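Local coordinates for periplasmic sugar-binding protein (Chloroflexus aurantiacus, PDB 4RXU), which binds D-glucose in the cleft between its two lobes and probably delivers carbohydrate to an ABC-type transporter, at residues A81-G86 / R108-K113; T255-A260 / G290-T295; L171-A176 / K213-V218. All coordinates share one frame; numbering follows the deposited sequence. Where two conformers were deposited one is given.

Contact 1 (A81-G86 / R108-K113); sequences ALIAKG and RAAGVK
Ile83 overlaps Ala110 through its CG2 methyl, which lies 3.8 Å from Ala110 CB. The second branch of the same isoleucine faces Val112 more loosely, with Ile83 CG1 4.3 Å from Val112 CG2. Ile83 can serve both partners because CG1 stands anti to the carbonyl carbon (chi1 -71°), turning CG1 and CG2 to different residues of 108-113. The contact is small and wholly apolar, and grades from an exposed alanine methyl on the outside to a buried valine within. Val112 also packs on Ile87 and Leu90, so the inner end of the patch merges with the apolar layer over the sheet, while Arg108, near the end of its helix, forms a salt bridge with Asp125.

A glycine at positive phi follows each helix. Gly86 N is bonded to Ile83 O at 3.0 Å, with a weak second bond to Leu82 O, and Gly86 takes a phi of 99°. Gly111, the C-prime residue, sends its N to Arg108 O, at 3.0 Å, and Val112 N bonds to Ala107 O. Each glycine is thus part of a Schellman motif, and the chain turns out of its helix beside the touching side chains. Backbone bonds from Lys113 to Lys88 and Leu90 join the two exits. Neighbouring helices ending together before adjacent parallel strands, 89-92 and 113-117, are characteristic of successive beta-alpha-beta crossovers in a Rossmann-like lobe of a periplasmic binding protein.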
loop_
_atom_site.group_PDB
_atom_site.type_symbol
_atom_site.label_atom_id
_atom_site.label_comp_id
_atom_site.label_asym_id
_atom_site.label_seq_id
_atom_site.Cartn_x
_atom_site.Cartn_y
_atom_site.Cartn_z
ATOM N N ALA A 81 4.711 23.942 10.555
ATOM C CA ALA A 81 5.187 23.924 11.948
ATOM C C ALA A 81 6.615 23.417 11.995
ATOM O O ALA A 81 7.445 23.948 12.718
ATOM C CB ALA A 81 4.309 23.045 12.803
ATOM N N LEU A 82 6.903 22.394 11.193
ATOM C CA LEU A 82 8.239 21.806 11.194
ATOM C C LEU A 82 9.259 22.775 10.584
ATOM O O LEU A 82 10.380 22.909 11.071
ATOM C CB LEU A 82 8.225 20.490 10.431
ATOM C CG LEU A 82 7.508 19.363 11.186
ATOM C CD1 LEU A 82 7.295 18.162 10.262
ATOM C CD2 LEU A 82 8.220 18.955 12.475
ATOM N N ILE A 83 8.853 23.453 9.515
ATOM C CA ILE A 83 9.694 24.499 8.904
ATOM C C ILE A 83 10.063 25.523 9.959
ATOM O O ILE A 83 11.226 25.931 10.052
ATOM C CB ILE A 83 8.989 25.192 7.735
ATOM C CG1 ILE A 83 8.900 24.231 6.549
ATOM C CG2 ILE A 83 9.723 26.474 7.343
ATOM C CD1 ILE A 83 7.926 24.692 5.483
ATOM N N ALA A 84 9.080 25.913 10.764
ATOM C CA ALA A 84 9.280 26.957 11.758
ATOM C C ALA A 84 10.189 26.503 12.890
ATOM O O ALA A 84 10.874 27.311 13.523
ATOM C CB ALA A 84 7.953 27.450 12.293
ATOM N N LYS A 85 10.191 25.207 13.143
ATOM C CA LYS A 85 11.134 24.615 14.083
ATOM C C LYS A 85 12.545 24.409 13.547
ATOM O O LYS A 85 13.434 23.998 14.289
ATOM C CB LYS A 85 10.611 23.280 14.532
ATOM C CG LYS A 85 9.401 23.415 15.412
ATOM C CD LYS A 85 9.142 22.091 16.083
ATOM C CE LYS A 85 7.956 22.189 17.016
ATOM N NZ LYS A 85 6.714 21.960 16.233
ATOM N N GLY A 86 12.741 24.622 12.255
ATOM C CA GLY A 86 14.083 24.657 11.682
ATOM C C GLY A 86 14.534 23.382 11.015
ATOM O O GLY A 86 15.722 23.155 10.813
ATOM N N ARG A 108 10.272 23.254 0.042
ATOM C CA ARG A 108 11.374 23.626 -0.876
ATOM C C ARG A 108 11.681 25.122 -0.796
ATOM O O ARG A 108 12.853 25.535 -0.845
ATOM C CB ARG A 108 11.101 23.256 -2.338
ATOM C CG ARG A 108 12.222 23.695 -3.298
ATOM C CD ARG A 108 11.898 23.400 -4.749
ATOM N NE ARG A 108 10.611 23.975 -5.088
ATOM C CZ ARG A 108 10.043 23.907 -6.282
ATOM N NH1 ARG A 108 10.655 23.301 -7.290
ATOM N NH2 ARG A 108 8.855 24.446 -6.451
ATOM N N ALA A 109 10.641 25.935 -0.675
ATOM C CA ALA A 109 10.819 27.378 -0.660
ATOM C C ALA A 109 11.576 27.883 0.554
ATOM O O ALA A 109 12.144 28.986 0.528
ATOM C CB ALA A 109 9.463 28.046 -0.784
ATOM N N ALA A 110 11.576 27.079 1.613
ATOM C CA ALA A 110 12.291 27.392 2.831
ATOM C C ALA A 110 13.631 26.669 2.914
ATOM O O ALA A 110 14.278 26.705 3.957
ATOM C CB ALA A 110 11.418 27.072 4.046
ATOM N N GLY A 111 14.065 26.055 1.813
ATOM C CA GLY A 111 15.346 25.379 1.773
ATOM C C GLY A 111 15.340 24.023 2.437
ATOM O O GLY A 111 16.384 23.531 2.855
ATOM N N VAL A 112 14.155 23.414 2.493
ATOM C CA VAL A 112 14.004 22.111 3.101
ATOM C C VAL A 112 13.916 21.057 2.010
ATOM O O VAL A 112 13.129 21.191 1.068
ATOM C CB VAL A 112 12.739 22.043 3.970
ATOM C CG1 VAL A 112 12.578 20.646 4.584
ATOM C CG2 VAL A 112 12.778 23.133 5.039
ATOM N N LYS A 113 14.713 19.996 2.170
ATOM C CA LYS A 113 14.699 18.864 1.259
ATOM C C LYS A 113 13.449 18.036 1.545
ATOM O O LYS A 113 13.024 17.870 2.686
ATOM C CB LYS A 113 15.948 17.992 1.398
ATOM C CG LYS A 113 17.232 18.735 1.160
ATOM C CD LYS A 113 17.441 19.014 -0.292
ATOM C CE LYS A 113 18.794 19.669 -0.484
ATOM N NZ LYS A 113 18.743 20.400 -1.754
#

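Contact 2 (T255-A260 / G290-T295); sequences TARAIA and GRQSMT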
loop_
_atom_site.group_PDB
_atom_site.type_symbol
_atom_site.label_atom_id
_atom_site.label_comp_id
_atom_site.label_asym_id
_atom_site.label_seq_id
_atom_site.Cartn_x
_atom_site.Cartn_y
_atom_site.Cartn_z
ATOM N N THR A 255 -8.433 -4.551 4.646
ATOM C CA THR A 255 -9.546 -4.685 3.711
ATOM C C THR A 255 -9.753 -6.155 3.291
ATOM O O THR A 255 -10.890 -6.586 3.099
ATOM C CB THR A 255 -9.387 -3.764 2.474
ATOM O OG1 THR A 255 -8.221 -4.119 1.711
ATOM C CG2 THR A 255 -9.353 -2.284 2.858
ATOM N N ALA A 256 -8.656 -6.915 3.175
ATOM C CA ALA A 256 -8.740 -8.356 2.915
ATOM C C ALA A 256 -9.546 -9.099 3.979
ATOM O O ALA A 256 -10.366 -9.966 3.644
ATOM C CB ALA A 256 -7.353 -8.958 2.798
ATOM N N ARG A 257 -9.318 -8.782 5.245
ATOM C CA ARG A 257 -10.034 -9.479 6.307
ATOM C C ARG A 257 -11.504 -9.113 6.254
ATOM O O ARG A 257 -12.356 -9.976 6.440
ATOM C CB ARG A 257 -9.418 -9.173 7.666
ATOM C CG ARG A 257 -7.982 -9.684 7.809
ATOM C CD ARG A 257 -7.528 -9.719 9.266
ATOM N NE ARG A 257 -7.779 -8.446 9.965
ATOM C CZ ARG A 257 -7.031 -7.351 9.843
ATOM N NH1 ARG A 257 -5.940 -7.381 9.082
ATOM N NH2 ARG A 257 -7.383 -6.211 10.480
ATOM N N ALA A 258 -11.801 -7.834 6.004
ATOM C CA ALA A 258 -13.195 -7.369 5.928
ATOM C C ALA A 258 -13.931 -8.086 4.801
ATOM O O ALA A 258 -15.052 -8.564 4.969
ATOM C CB ALA A 258 -13.234 -5.868 5.688
ATOM N N ILE A 259 -13.275 -8.174 3.654
ATOM C CA ILE A 259 -13.841 -8.803 2.472
ATOM C C ILE A 259 -13.952 -10.312 2.660
ATOM O O ILE A 259 -15.001 -10.918 2.400
ATOM C CB ILE A 259 -13.012 -8.448 1.206
ATOM C CG1 ILE A 259 -13.135 -6.940 0.916
ATOM C CG2 ILE A 259 -13.459 -9.281 0.018
ATOM C CD1 ILE A 259 -12.051 -6.356 0.037
ATOM N N ALA A 260 -12.878 -10.912 3.151
ATOM C CA ALA A 260 -12.911 -12.339 3.502
ATOM C C ALA A 260 -14.042 -12.672 4.470
ATOM O O ALA A 260 -14.713 -13.690 4.307
ATOM C CB ALA A 260 -11.574 -12.780 4.079
ATOM N N GLY A 290 -6.086 -20.122 7.806
ATOM C CA GLY A 290 -6.727 -20.465 6.542
ATOM C C GLY A 290 -7.857 -19.547 6.113
ATOM O O GLY A 290 -8.721 -19.956 5.352
ATOM N N ARG A 291 -7.839 -18.316 6.597
ATOM C CA ARG A 291 -8.912 -17.343 6.311
ATOM C C ARG A 291 -8.487 -16.254 5.353
ATOM O O ARG A 291 -9.347 -15.577 4.799
ATOM C CB ARG A 291 -9.426 -16.693 7.592
ATOM C CG ARG A 291 -9.900 -17.677 8.654
ATOM C CD ARG A 291 -10.795 -17.006 9.649
ATOM N NE ARG A 291 -12.047 -16.730 8.969
ATOM C CZ ARG A 291 -12.911 -15.788 9.305
ATOM N NH1 ARG A 291 -12.692 -14.994 10.338
ATOM N NH2 ARG A 291 -14.006 -15.650 8.577
ATOM N N GLN A 292 -7.180 -16.106 5.142
ATOM C CA GLN A 292 -6.647 -15.208 4.131
ATOM C C GLN A 292 -5.543 -15.989 3.452
ATOM O O GLN A 292 -4.830 -16.729 4.096
ATOM C CB GLN A 292 -6.103 -13.942 4.789
ATOM C CG GLN A 292 -5.354 -12.992 3.851
ATOM C CD GLN A 292 -4.959 -11.668 4.510
ATOM O OE1 GLN A 292 -5.603 -11.191 5.464
ATOM N NE2 GLN A 292 -3.943 -11.018 3.938
ATOM N N SER A 293 -5.406 -15.853 2.149
ATOM C CA SER A 293 -4.512 -16.737 1.391
ATOM C C SER A 293 -3.057 -16.302 1.421
ATOM O O SER A 293 -2.139 -17.109 1.499
ATOM C CB SER A 293 -4.976 -16.846 -0.078
ATOM O OG SER A 293 -6.342 -17.144 -0.149
ATOM N N MET A 294 -2.848 -15.001 1.328
ATOM C CA MET A 294 -1.510 -14.454 1.257
ATOM C C MET A 294 -1.495 -13.014 1.655
ATOM O O MET A 294 -2.514 -12.345 1.645
ATOM C CB MET A 294 -0.923 -14.559 -0.154
ATOM C CG MET A 294 -1.635 -13.704 -1.204
ATOM S SD MET A 294 -1.030 -11.954 -1.406
ATOM C CE MET A 294 0.140 -12.224 -2.755
ATOM N N THR A 295 -0.296 -12.549 1.987
ATOM C CA THR A 295 -0.046 -11.129 2.125
ATOM C C THR A 295 1.302 -10.810 1.470
ATOM O O THR A 295 2.235 -11.606 1.493
ATOM C CB THR A 295 -0.067 -10.644 3.605
ATOM O OG1 THR A 295 -0.083 -9.209 3.666
ATOM C CG2 THR A 295 1.135 -11.178 4.385
#
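Gln292 is stretched out, CG standing opposite the backbone N (chi1 173°) and the chain extended beyond it, which carries its carboxamide to the helix residues Ala256 and Arg257. Within the type I periplasmic-binding-protein fold, this joins helix 253-264 to the chain running from helix 281-288 into strand 295-298. Ser293 shares backbone bonds with Val274 of the four-stranded parallel sheet and Thr295 with Val343 of the other sheet, so the segment passes from one lobe's sheet to the other's.

The amide oxygen touches two helix residues: Gln292 OE1 lies 3.7 Å from Arg257 CG and 3.9 Å from Ala256 CB. These are van der Waals contacts; the hydrogen bond of OE1 is to Ser283 OG, which is also bonded to Arg257 NH1. One serine hydroxyl therefore links the two polar ends, whose guanidinium and amide planes are only 16° apart. A turn along the helix, Ala260 CB packs 3.6 Å from Arg291 O, a carbonyl held by Tyr272 OH. Arg291 NH1 makes a long, weak ion pair with Asp261.

The other end of the amide is held too. Gln292 NE2 bonds to Asp253 OD1 and, at 3.0 Å, to Met294 O; the latter bond is almost straight (177°) and lies in the amide plane, although NE2 sits above the plane of the Met294 carbonyl.

Contact 3 (L171-A176 / K213-V218); sequences LFFEGA and KIIGQV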
loop_
_atom_site.group_PDB
_atom_site.type_symbol
_atom_site.label_atom_id
_atom_site.label_comp_id
_atom_site.label_asym_id
_atom_site.label_seq_id
_atom_site.Cartn_x
_atom_site.Cartn_y
_atom_site.Cartn_z
ATOM N N LEU A 171 -0.892 2.330 -8.511
ATOM C CA LEU A 171 0.248 1.428 -8.796
ATOM C C LEU A 171 -0.100 -0.020 -8.453
ATOM O O LEU A 171 0.179 -0.937 -9.229
ATOM C CB LEU A 171 1.529 1.858 -8.061
ATOM C CG LEU A 171 2.055 3.233 -8.494
ATOM C CD1 LEU A 171 3.197 3.746 -7.611
ATOM C CD2 LEU A 171 2.498 3.162 -9.948
ATOM N N PHE A 172 -0.720 -0.240 -7.306
ATOM C CA PHE A 172 -1.094 -1.597 -6.943
ATOM C C PHE A 172 -2.099 -2.136 -7.960
ATOM O O PHE A 172 -2.054 -3.296 -8.335
ATOM C CB PHE A 172 -1.750 -1.665 -5.575
ATOM C CG PHE A 172 -0.914 -1.160 -4.439
ATOM C CD1 PHE A 172 0.450 -1.419 -4.319
ATOM C CD2 PHE A 172 -1.541 -0.461 -3.433
ATOM C CE1 PHE A 172 1.173 -0.927 -3.231
ATOM C CE2 PHE A 172 -0.837 0.002 -2.348
ATOM C CZ PHE A 172 0.518 -0.220 -2.243
ATOM N N PHE A 173 -3.044 -1.293 -8.366
ATOM C CA PHE A 173 -4.045 -1.758 -9.299
ATOM C C PHE A 173 -3.394 -2.065 -10.662
ATOM O O PHE A 173 -3.702 -3.085 -11.305
ATOM C CB PHE A 173 -5.174 -0.771 -9.498
ATOM C CG PHE A 173 -6.259 -1.333 -10.343
ATOM C CD1 PHE A 173 -7.187 -2.203 -9.809
ATOM C CD2 PHE A 173 -6.270 -1.081 -11.709
ATOM C CE1 PHE A 173 -8.152 -2.778 -10.625
ATOM C CE2 PHE A 173 -7.220 -1.631 -12.511
ATOM C CZ PHE A 173 -8.141 -2.500 -11.980
ATOM N N GLU A 174 -2.524 -1.177 -11.120
ATOM C CA GLU A 174 -1.870 -1.404 -12.406
ATOM C C GLU A 174 -1.094 -2.727 -12.383
ATOM O O GLU A 174 -1.142 -3.497 -13.333
ATOM C CB GLU A 174 -0.924 -0.249 -12.762
ATOM C CG GLU A 174 -0.154 -0.492 -14.062
ATOM C CD GLU A 174 0.802 0.627 -14.433
ATOM O OE1 GLU A 174 0.719 1.739 -13.858
ATOM O OE2 GLU A 174 1.635 0.399 -15.333
ATOM N N GLY A 175 -0.305 -2.943 -11.336
ATOM C CA GLY A 175 0.522 -4.148 -11.259
ATOM C C GLY A 175 -0.334 -5.403 -11.349
ATOM O O GLY A 175 -0.006 -6.413 -12.061
ATOM N N ALA A 176 -1.468 -5.345 -10.659
ATOM C CA ALA A 176 -2.412 -6.476 -10.693
ATOM C C ALA A 176 -3.086 -6.630 -12.046
ATOM O O ALA A 176 -3.218 -7.733 -12.579
ATOM C CB ALA A 176 -3.467 -6.321 -9.601
ATOM N N LYS A 213 -11.859 5.035 -13.098
ATOM C CA LYS A 213 -13.272 4.585 -13.216
ATOM C C LYS A 213 -13.468 3.217 -12.566
ATOM O O LYS A 213 -14.470 2.970 -11.916
ATOM C CB LYS A 213 -13.750 4.518 -14.672
ATOM C CG LYS A 213 -13.767 5.870 -15.363
ATOM C CD LYS A 213 -14.528 5.835 -16.661
ATOM C CE LYS A 213 -13.706 5.233 -17.757
ATOM N NZ LYS A 213 -14.546 5.171 -18.986
ATOM N N ILE A 214 -12.491 2.332 -12.751
ATOM C CA ILE A 214 -12.563 1.027 -12.117
ATOM C C ILE A 214 -12.435 1.185 -10.615
ATOM O O ILE A 214 -13.260 0.659 -9.853
ATOM C CB ILE A 214 -11.492 0.039 -12.647
ATOM C CG1 ILE A 214 -11.671 -0.190 -14.155
ATOM C CG2 ILE A 214 -11.582 -1.285 -11.896
ATOM C CD1 ILE A 214 -10.487 -0.922 -14.758
ATOM N N ILE A 215 -11.411 1.925 -10.195
ATOM C CA ILE A 215 -11.171 2.111 -8.769
ATOM C C ILE A 215 -12.400 2.725 -8.116
ATOM O O ILE A 215 -12.777 2.339 -7.034
ATOM C CB ILE A 215 -9.872 2.917 -8.505
ATOM C CG1 ILE A 215 -8.682 2.070 -8.944
ATOM C CG2 ILE A 215 -9.779 3.424 -7.051
ATOM C CD1 ILE A 215 -7.392 2.842 -9.048
ATOM N N GLY A 216 -13.061 3.649 -8.797
ATOM C CA GLY A 216 -14.273 4.258 -8.212
ATOM C C GLY A 216 -15.347 3.248 -7.868
ATOM O O GLY A 216 -16.078 3.391 -6.903
ATOM N N GLN A 217 -15.472 2.233 -8.719
ATOM C CA GLN A 217 -16.475 1.182 -8.507
ATOM C C GLN A 217 -16.084 0.168 -7.436
ATOM O O GLN A 217 -16.966 -0.462 -6.831
ATOM C CB GLN A 217 -16.725 0.422 -9.796
ATOM C CG GLN A 217 -17.498 1.214 -10.808
ATOM C CD GLN A 217 -17.990 0.318 -11.919
ATOM O OE1 GLN A 217 -17.265 -0.552 -12.386
ATOM N NE2 GLN A 217 -19.207 0.543 -12.363
ATOM N N VAL A 218 -14.784 -0.001 -7.221
ATOM C CA VAL A 218 -14.281 -1.074 -6.337
ATOM C C VAL A 218 -13.444 -0.561 -5.164
ATOM O O VAL A 218 -12.791 -1.334 -4.493
ATOM C CB VAL A 218 -13.535 -2.199 -7.110
ATOM C CG1 VAL A 218 -14.401 -2.737 -8.245
ATOM C CG2 VAL A 218 -12.167 -1.752 -7.629
#
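Phe173 reaches from helix 167-185 to helix 208-218 and meets Ile214 with the far end of its ring. Helix 167-185 is the connecting helix of a beta-alpha-beta crossover between the parallel strands 155-159 and 189-191, within the second Rossmann-like lobe of the periplasmic-binding-protein fold. The two backbones stay well apart, Phe173 CA to Ile215 CA being 8.1 Å, and the ring bridges the distance. With CG opposite the backbone N (chi1 -174°), the ring extends across to the other helix, the side chains of Phe173 and Ile214 crossing at about a right angle.

The tight part lies at the ring's end. Ile214 CG2 approaches Phe173 CZ to 3.7 Å and CE1 to 4.0 Å, while Ile214 CD1 is 4.0 Å from both CZ and CE2, so both methyls sit against the end of the ring from one side. Nearer the ring's root the packing is slacker: Ile215 swings its terminal methyl in toward the base of the phenylalanine. Met211 adds a further apolar contact from the same helix. Replacing Phe173 by alanine would remove the ring and is likely to leave the Ile214 methyls without it and a gap between the helices.

Beyond this buried band, helix 208-218 turns Lys213 and Gly216 to solvent, and Glu174 follows Phe173 with a salt bridge to Lys178 at a partly exposed position. Phe172, just before Phe173, touches the bound glucose and Trp222, which places the pairing on the helix that supplies Phe172 to the sugar pocket. The loosest of the contacts here is Ile215 CD1 against Phe173 CB, at 4.3 Å.

How the contacts relate
Contact 1 lies at the far end of one lobe, partly buried, whereas contact 3 is buried in the other lobe and contact 2 is buried where that lobe's chain leads back to the first. Contacts 1 and 2 lie on opposite sides of the chain's centre, with centres about 41 Å apart; contacts 2 and 3 are much closer, about 7 Å between nearest atoms, but do not touch. Contacts 1 and 2 each set a helix against non-regular chain, and contact 3 alone pairs helix with helix. Contacts 1 and 3 are purely apolar, while in contact 2 polar groups take part and are satisfied by neighbouring residues.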